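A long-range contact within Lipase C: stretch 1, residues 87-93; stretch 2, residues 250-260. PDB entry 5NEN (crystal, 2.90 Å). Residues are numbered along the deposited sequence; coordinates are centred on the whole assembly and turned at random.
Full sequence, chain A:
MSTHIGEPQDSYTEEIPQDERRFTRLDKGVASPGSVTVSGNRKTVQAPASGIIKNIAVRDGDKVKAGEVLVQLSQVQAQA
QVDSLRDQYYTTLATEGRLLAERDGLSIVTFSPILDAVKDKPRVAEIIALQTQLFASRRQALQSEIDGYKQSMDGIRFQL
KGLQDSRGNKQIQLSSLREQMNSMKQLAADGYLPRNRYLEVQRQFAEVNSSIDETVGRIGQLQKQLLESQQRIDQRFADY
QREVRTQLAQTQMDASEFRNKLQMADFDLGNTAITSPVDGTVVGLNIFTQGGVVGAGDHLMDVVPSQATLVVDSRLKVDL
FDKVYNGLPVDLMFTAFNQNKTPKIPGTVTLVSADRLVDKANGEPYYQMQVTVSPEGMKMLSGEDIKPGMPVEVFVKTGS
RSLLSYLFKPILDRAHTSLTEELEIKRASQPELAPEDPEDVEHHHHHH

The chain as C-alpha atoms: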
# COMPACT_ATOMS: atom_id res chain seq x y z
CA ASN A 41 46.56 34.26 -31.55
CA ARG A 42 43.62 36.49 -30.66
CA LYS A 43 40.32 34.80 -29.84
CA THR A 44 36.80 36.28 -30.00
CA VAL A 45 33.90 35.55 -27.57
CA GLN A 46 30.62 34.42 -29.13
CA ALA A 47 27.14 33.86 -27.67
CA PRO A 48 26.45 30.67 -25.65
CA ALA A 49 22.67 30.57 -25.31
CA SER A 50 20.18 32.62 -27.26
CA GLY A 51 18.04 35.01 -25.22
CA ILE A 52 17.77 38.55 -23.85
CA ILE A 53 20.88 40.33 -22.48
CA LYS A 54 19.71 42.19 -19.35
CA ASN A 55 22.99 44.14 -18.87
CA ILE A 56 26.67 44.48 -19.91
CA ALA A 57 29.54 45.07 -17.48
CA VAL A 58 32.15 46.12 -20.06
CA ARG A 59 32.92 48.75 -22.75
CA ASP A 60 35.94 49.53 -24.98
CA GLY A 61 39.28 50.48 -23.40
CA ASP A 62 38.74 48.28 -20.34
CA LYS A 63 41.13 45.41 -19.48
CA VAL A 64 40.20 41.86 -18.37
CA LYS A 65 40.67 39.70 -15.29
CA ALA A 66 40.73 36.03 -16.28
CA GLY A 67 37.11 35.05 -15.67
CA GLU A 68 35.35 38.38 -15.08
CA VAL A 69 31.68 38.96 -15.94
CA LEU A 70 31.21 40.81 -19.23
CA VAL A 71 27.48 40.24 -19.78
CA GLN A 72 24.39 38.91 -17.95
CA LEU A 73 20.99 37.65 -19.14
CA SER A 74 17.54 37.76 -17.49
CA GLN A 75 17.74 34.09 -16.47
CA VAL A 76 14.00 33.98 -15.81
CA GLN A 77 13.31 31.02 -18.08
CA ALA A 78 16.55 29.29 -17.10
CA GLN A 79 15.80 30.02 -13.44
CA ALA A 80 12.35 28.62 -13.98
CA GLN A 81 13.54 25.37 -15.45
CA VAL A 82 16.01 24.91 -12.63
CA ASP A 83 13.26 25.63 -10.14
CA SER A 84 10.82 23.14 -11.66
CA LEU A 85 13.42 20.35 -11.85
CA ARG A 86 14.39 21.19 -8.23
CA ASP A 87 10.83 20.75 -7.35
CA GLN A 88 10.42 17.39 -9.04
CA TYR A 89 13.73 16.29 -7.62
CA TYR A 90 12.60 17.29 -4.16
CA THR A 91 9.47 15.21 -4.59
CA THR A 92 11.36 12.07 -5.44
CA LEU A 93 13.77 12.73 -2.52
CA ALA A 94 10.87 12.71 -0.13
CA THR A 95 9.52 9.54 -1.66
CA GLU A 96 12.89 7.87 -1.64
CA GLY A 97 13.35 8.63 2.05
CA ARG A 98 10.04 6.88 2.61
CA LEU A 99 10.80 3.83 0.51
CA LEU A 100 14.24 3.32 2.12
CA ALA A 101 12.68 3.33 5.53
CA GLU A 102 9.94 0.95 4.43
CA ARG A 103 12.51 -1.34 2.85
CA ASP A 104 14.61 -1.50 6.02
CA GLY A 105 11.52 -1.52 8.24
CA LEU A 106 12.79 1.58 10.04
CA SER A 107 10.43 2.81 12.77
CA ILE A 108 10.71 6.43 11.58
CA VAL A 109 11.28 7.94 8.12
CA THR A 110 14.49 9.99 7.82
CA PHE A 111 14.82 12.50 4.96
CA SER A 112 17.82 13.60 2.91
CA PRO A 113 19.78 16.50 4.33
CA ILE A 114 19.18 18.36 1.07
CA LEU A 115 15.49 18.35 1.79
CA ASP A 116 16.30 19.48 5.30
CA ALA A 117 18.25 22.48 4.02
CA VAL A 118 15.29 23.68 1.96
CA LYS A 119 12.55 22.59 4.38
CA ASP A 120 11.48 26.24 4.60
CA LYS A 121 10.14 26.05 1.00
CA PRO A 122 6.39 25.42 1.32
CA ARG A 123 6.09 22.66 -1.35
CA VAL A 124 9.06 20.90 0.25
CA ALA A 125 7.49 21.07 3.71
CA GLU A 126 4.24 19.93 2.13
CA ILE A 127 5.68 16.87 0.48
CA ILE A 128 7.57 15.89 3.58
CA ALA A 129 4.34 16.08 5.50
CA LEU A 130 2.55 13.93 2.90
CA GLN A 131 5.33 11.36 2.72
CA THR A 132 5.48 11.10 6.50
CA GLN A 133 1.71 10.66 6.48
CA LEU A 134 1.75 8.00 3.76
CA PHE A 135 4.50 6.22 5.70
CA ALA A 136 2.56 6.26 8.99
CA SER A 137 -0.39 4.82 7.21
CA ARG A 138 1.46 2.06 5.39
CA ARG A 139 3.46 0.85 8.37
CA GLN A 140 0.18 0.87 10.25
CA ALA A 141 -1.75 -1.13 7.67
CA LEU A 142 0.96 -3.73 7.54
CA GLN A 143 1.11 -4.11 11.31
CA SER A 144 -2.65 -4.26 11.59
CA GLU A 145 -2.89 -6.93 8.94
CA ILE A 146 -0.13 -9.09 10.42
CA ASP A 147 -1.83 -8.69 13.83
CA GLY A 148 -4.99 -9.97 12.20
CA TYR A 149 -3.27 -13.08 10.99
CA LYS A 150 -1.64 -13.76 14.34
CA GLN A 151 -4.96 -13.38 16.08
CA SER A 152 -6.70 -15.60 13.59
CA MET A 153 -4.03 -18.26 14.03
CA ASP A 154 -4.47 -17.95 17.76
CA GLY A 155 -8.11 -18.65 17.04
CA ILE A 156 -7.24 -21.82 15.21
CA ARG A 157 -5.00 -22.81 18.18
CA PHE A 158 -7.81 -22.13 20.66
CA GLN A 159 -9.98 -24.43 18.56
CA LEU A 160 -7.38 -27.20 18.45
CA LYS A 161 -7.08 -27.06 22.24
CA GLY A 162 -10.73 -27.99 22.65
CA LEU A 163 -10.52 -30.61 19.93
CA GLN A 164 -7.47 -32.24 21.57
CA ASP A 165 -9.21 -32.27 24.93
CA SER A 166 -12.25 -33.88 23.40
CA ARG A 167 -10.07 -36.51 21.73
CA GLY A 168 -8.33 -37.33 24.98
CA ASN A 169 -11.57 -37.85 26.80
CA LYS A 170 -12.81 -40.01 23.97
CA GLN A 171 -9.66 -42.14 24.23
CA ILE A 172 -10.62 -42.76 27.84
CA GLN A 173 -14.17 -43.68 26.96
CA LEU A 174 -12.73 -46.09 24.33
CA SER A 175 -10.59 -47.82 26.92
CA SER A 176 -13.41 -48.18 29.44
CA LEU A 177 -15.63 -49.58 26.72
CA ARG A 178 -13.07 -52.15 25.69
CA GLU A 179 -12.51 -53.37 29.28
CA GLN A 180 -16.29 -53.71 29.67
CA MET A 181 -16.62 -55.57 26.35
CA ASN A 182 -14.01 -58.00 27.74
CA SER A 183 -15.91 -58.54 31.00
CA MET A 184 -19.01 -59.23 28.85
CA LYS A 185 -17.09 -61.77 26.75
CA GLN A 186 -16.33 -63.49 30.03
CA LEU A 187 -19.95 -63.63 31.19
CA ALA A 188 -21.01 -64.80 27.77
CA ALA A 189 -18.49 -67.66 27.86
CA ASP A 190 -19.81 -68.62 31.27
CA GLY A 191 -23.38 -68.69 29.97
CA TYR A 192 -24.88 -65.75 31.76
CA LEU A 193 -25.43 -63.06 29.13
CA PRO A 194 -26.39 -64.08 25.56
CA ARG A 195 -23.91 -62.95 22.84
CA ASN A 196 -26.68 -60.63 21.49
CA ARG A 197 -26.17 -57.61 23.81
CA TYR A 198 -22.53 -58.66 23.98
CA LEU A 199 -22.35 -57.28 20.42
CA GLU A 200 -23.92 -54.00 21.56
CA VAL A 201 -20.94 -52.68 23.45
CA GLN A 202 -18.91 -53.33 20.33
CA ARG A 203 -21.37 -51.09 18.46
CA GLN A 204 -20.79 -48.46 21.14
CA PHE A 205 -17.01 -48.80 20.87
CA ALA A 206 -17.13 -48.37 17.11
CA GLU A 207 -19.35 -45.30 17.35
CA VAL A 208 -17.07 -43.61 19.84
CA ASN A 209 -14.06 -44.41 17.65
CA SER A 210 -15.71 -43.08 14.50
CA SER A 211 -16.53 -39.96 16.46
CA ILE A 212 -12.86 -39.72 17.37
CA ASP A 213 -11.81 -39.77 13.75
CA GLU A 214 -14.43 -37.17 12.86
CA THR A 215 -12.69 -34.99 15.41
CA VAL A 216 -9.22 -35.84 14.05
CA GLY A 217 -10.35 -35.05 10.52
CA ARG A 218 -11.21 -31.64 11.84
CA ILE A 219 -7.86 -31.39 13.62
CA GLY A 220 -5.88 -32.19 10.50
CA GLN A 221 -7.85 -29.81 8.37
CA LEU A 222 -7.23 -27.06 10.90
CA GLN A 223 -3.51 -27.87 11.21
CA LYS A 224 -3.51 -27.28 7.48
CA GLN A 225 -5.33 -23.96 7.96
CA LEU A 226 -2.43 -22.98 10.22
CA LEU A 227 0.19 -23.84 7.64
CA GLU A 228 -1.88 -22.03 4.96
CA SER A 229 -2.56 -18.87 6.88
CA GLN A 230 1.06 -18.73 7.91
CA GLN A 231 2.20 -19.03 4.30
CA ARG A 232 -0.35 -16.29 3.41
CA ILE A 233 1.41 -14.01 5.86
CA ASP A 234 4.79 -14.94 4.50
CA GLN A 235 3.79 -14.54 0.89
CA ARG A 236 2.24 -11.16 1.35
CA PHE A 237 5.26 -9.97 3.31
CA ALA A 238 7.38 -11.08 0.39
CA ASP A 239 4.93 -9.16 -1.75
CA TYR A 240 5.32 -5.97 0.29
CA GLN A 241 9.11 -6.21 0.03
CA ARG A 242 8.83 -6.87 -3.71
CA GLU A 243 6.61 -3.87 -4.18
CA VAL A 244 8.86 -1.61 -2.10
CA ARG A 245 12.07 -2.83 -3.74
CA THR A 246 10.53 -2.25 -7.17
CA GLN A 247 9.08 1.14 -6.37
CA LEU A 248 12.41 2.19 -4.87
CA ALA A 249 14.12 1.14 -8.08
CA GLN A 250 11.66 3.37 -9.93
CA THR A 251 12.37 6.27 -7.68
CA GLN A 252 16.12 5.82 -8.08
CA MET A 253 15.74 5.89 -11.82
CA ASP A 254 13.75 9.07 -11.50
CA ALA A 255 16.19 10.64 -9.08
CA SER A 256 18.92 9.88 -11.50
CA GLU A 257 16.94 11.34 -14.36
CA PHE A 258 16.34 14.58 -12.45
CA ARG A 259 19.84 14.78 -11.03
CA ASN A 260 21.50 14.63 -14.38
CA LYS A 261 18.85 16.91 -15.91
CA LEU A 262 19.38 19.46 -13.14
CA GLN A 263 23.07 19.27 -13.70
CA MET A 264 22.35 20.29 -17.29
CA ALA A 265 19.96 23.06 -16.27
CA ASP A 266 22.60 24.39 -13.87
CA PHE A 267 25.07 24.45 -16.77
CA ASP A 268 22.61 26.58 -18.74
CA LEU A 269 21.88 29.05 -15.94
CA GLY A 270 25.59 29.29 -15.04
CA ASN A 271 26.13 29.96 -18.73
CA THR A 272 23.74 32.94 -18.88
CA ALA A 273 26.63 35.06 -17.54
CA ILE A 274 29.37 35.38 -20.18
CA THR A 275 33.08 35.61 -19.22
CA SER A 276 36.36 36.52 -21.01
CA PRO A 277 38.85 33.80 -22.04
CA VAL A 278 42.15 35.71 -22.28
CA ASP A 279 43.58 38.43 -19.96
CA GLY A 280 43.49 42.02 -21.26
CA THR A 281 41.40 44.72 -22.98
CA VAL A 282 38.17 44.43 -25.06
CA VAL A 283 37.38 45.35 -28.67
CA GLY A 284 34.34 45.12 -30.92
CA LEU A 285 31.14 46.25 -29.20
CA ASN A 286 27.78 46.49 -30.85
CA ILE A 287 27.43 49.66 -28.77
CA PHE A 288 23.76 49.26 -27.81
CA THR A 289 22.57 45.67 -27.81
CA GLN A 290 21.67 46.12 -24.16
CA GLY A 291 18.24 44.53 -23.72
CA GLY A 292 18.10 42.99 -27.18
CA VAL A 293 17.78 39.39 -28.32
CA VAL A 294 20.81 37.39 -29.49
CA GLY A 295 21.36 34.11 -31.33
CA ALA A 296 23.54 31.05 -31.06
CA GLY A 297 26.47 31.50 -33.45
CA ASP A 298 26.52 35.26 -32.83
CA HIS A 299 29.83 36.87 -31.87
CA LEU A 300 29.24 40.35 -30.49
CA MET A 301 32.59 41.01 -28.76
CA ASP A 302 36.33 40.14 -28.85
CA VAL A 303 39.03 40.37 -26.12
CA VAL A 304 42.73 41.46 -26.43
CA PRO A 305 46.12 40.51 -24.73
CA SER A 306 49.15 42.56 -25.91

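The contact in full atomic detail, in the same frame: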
# COMPACT_ATOMS: atom_id res chain seq x y z
N ASP A 87 12.03 21.18 -7.99
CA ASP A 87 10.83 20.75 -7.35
C ASP A 87 10.64 19.26 -7.53
O ASP A 87 10.56 18.51 -6.55
CB ASP A 87 9.64 21.49 -7.91
CG ASP A 87 8.37 21.01 -7.31
OD1 ASP A 87 8.07 21.48 -6.19
OD2 ASP A 87 7.72 20.14 -7.93
N GLN A 88 10.67 18.80 -8.78
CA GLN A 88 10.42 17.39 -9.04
C GLN A 88 11.41 16.52 -8.27
O GLN A 88 11.04 15.53 -7.59
CB GLN A 88 10.48 17.16 -10.54
CG GLN A 88 9.61 18.19 -11.19
CD GLN A 88 9.50 18.05 -12.68
OE1 GLN A 88 9.10 16.99 -13.18
NE2 GLN A 88 9.84 19.12 -13.41
N TYR A 89 12.66 16.95 -8.33
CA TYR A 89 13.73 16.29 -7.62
C TYR A 89 13.38 16.16 -6.15
O TYR A 89 13.45 15.08 -5.56
CB TYR A 89 15.02 17.07 -7.78
CG TYR A 89 16.23 16.39 -7.19
CD1 TYR A 89 16.45 15.03 -7.40
CD2 TYR A 89 17.17 17.10 -6.47
CE1 TYR A 89 17.57 14.39 -6.87
CE2 TYR A 89 18.28 16.48 -5.93
CZ TYR A 89 18.48 15.13 -6.13
OH TYR A 89 19.59 14.52 -5.59
N TYR A 90 12.94 17.27 -5.57
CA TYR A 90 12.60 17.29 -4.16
C TYR A 90 11.49 16.29 -3.89
O TYR A 90 11.45 15.66 -2.80
CB TYR A 90 12.21 18.70 -3.72
CG TYR A 90 13.38 19.67 -3.70
CD1 TYR A 90 14.68 19.23 -3.52
CD2 TYR A 90 13.19 21.04 -3.88
CE1 TYR A 90 15.75 20.12 -3.50
CE2 TYR A 90 14.25 21.94 -3.87
CZ TYR A 90 15.53 21.48 -3.67
OH TYR A 90 16.59 22.37 -3.66
N THR A 91 10.59 16.12 -4.87
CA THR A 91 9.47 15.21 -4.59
C THR A 91 9.98 13.77 -4.52
O THR A 91 9.65 12.99 -3.60
CB THR A 91 8.33 15.32 -5.61
OG1 THR A 91 7.94 16.69 -5.77
CG2 THR A 91 7.15 14.57 -5.10
N THR A 92 10.83 13.42 -5.47
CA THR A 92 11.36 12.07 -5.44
C THR A 92 12.21 11.87 -4.18
O THR A 92 12.13 10.81 -3.59
CB THR A 92 12.18 11.75 -6.66
OG1 THR A 92 13.12 12.79 -6.84
CG2 THR A 92 11.27 11.71 -7.86
N LEU A 93 12.97 12.88 -3.75
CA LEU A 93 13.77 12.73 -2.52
C LEU A 93 12.90 12.38 -1.34
O LEU A 93 13.26 11.50 -0.55
CB LEU A 93 14.56 14.00 -2.19
CG LEU A 93 15.76 14.16 -3.11
CD1 LEU A 93 16.57 15.34 -2.72
CD2 LEU A 93 16.58 12.91 -2.95
N GLN A 250 12.29 2.37 -9.08
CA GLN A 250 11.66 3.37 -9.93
C GLN A 250 12.09 4.77 -9.51
O GLN A 250 12.51 5.61 -10.32
CB GLN A 250 10.15 3.27 -9.86
CG GLN A 250 9.49 4.02 -10.97
CD GLN A 250 10.24 3.85 -12.28
OE1 GLN A 250 10.33 2.74 -12.81
NE2 GLN A 250 10.76 4.94 -12.82
N THR A 251 11.98 4.99 -8.22
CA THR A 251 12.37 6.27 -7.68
C THR A 251 13.83 6.56 -7.96
O THR A 251 14.15 7.68 -8.30
CB THR A 251 12.07 6.31 -6.21
OG1 THR A 251 10.67 6.55 -6.05
CG2 THR A 251 12.86 7.43 -5.53
N GLN A 252 14.71 5.57 -7.87
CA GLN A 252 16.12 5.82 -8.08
C GLN A 252 16.34 6.23 -9.51
O GLN A 252 17.15 7.13 -9.79
CB GLN A 252 16.99 4.60 -7.78
CG GLN A 252 17.12 4.27 -6.33
CD GLN A 252 18.45 3.60 -6.03
OE1 GLN A 252 19.51 4.13 -6.37
NE2 GLN A 252 18.40 2.44 -5.38
N MET A 253 15.63 5.56 -10.41
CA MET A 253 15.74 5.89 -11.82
C MET A 253 15.35 7.34 -12.00
O MET A 253 16.07 8.12 -12.62
CB MET A 253 14.87 4.97 -12.67
CG MET A 253 15.57 3.68 -13.11
SD MET A 253 14.49 2.47 -13.93
CE MET A 253 13.59 1.81 -12.51
N ASP A 254 14.24 7.72 -11.38
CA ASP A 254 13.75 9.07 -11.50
C ASP A 254 14.72 10.08 -10.92
O ASP A 254 15.02 11.10 -11.53
CB ASP A 254 12.40 9.16 -10.81
CG ASP A 254 11.38 8.28 -11.47
OD1 ASP A 254 11.73 7.72 -12.53
OD2 ASP A 254 10.27 8.10 -10.93
N ALA A 255 15.25 9.77 -9.75
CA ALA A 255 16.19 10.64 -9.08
C ALA A 255 17.35 10.84 -10.02
O ALA A 255 17.80 11.95 -10.25
CB ALA A 255 16.67 10.02 -7.75
N SER A 256 17.77 9.77 -10.65
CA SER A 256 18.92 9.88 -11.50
C SER A 256 18.57 10.79 -12.67
O SER A 256 19.35 11.68 -13.04
CB SER A 256 19.35 8.51 -11.98
OG SER A 256 20.17 8.65 -13.11
N GLU A 257 17.36 10.62 -13.18
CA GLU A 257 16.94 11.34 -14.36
C GLU A 257 16.92 12.84 -14.05
O GLU A 257 17.43 13.66 -14.84
CB GLU A 257 15.56 10.85 -14.81
CG GLU A 257 14.72 11.87 -15.58
CD GLU A 257 13.36 11.31 -16.03
OE1 GLU A 257 13.31 10.13 -16.44
OE2 GLU A 257 12.34 12.04 -15.97
N PHE A 258 16.42 13.18 -12.86
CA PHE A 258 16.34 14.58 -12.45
C PHE A 258 17.69 15.14 -12.13
O PHE A 258 17.98 16.26 -12.50
CB PHE A 258 15.41 14.73 -11.25
CG PHE A 258 13.96 14.57 -11.60
CD1 PHE A 258 13.49 14.99 -12.82
CD2 PHE A 258 13.10 13.89 -10.75
CE1 PHE A 258 12.17 14.82 -13.16
CE2 PHE A 258 11.79 13.71 -11.09
CZ PHE A 258 11.31 14.17 -12.29
N ARG A 259 18.51 14.35 -11.45
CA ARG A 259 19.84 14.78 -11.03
C ARG A 259 20.61 15.21 -12.24
O ARG A 259 21.09 16.35 -12.33
CB ARG A 259 20.58 13.64 -10.32
CG ARG A 259 20.83 13.88 -8.85
CD ARG A 259 21.78 12.84 -8.23
NE ARG A 259 21.16 11.54 -7.96
CZ ARG A 259 21.24 10.52 -8.79
NH1 ARG A 259 21.93 10.64 -9.92
NH2 ARG A 259 20.65 9.36 -8.49
N ASN A 260 20.71 14.31 -13.20
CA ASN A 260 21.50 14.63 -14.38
C ASN A 260 20.86 15.79 -15.17
O ASN A 260 21.56 16.70 -15.65
CB ASN A 260 21.75 13.33 -15.15
CG ASN A 260 22.61 12.32 -14.30
OD1 ASN A 260 23.64 12.72 -13.76
ND2 ASN A 260 22.15 11.06 -14.14

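How do the two backbones meet? Both stretches are helical throughout and belong to longer helices, and although at least 159 residues separate any touching pair in sequence, they pack side by side. Their N-to-C directions differ by 153°, so the helices run roughly antiparallel, with axes approaching to 9.4 Å. The register is marked by two close CA pairs: the CA of Tyr 89 lies 5.8 Å from the CA of Phe 258, and the CA of Thr 92 lies 6.2 Å from the CA of Ala 255. As stretch 1 advances by three residues, stretch 2 steps back by three, a little less than one helical turn in each.

What occupies the centre of the contact? Phe 258 has the largest covered area, 93 Å², and its CA-to-CB bond points toward the first helix. With chi1 in the m well, its ring reaches across that helix and meets three of its residues. Gln 88 CB sits over one face, 3.8 Å from the ring centroid and 21° off the normal, a CH-pi contact; its closest ring atom is Phe 258 CZ, at 3.6 Å from Gln 88 CB. Thr 92 CG2 approaches the ring edge instead, 3.8 Å from Phe 258 CE2. Between these two in sequence, the backbone N of Tyr 89 comes to 3.9 Å from Phe 258 CD2.

How does Tyr 89 reach across when its CA-to-CB bond points sideways? With chi1 in the t well, its ring extends across the second helix, where Tyr 89 CD1 packs 4.0 Å from Phe 258 CB and Tyr 89 CE1 lies 4.2 Å from the carbonyl O of Ala 255. That carbonyl already accepts the helical hydrogen bond from the N of Arg 259. At the far end of the ring, Tyr 89 OH touches the aliphatic part of Arg 259, 3.5 Å from its CG.

What does Thr 92 contribute? Thr 92 OG1, in the p rotamer, donates a hydrogen bond to Tyr 89 O within its own helix, at 2.6 Å. Thr 92 CG2 meets the other helix through carbon contacts, reaching Asp 254 CB at 4.1 Å as well as the Phe 258 ring. Nearby, the small side chain of Ala 255 accompanies the close backbone approach, and Thr 251 CG2 lies 4.0 Å from Thr 92 O. No hydrogen bond crosses between the stretches, so the 391 Å² they bury together is a matter of van der Waals packing and the CH-pi contact.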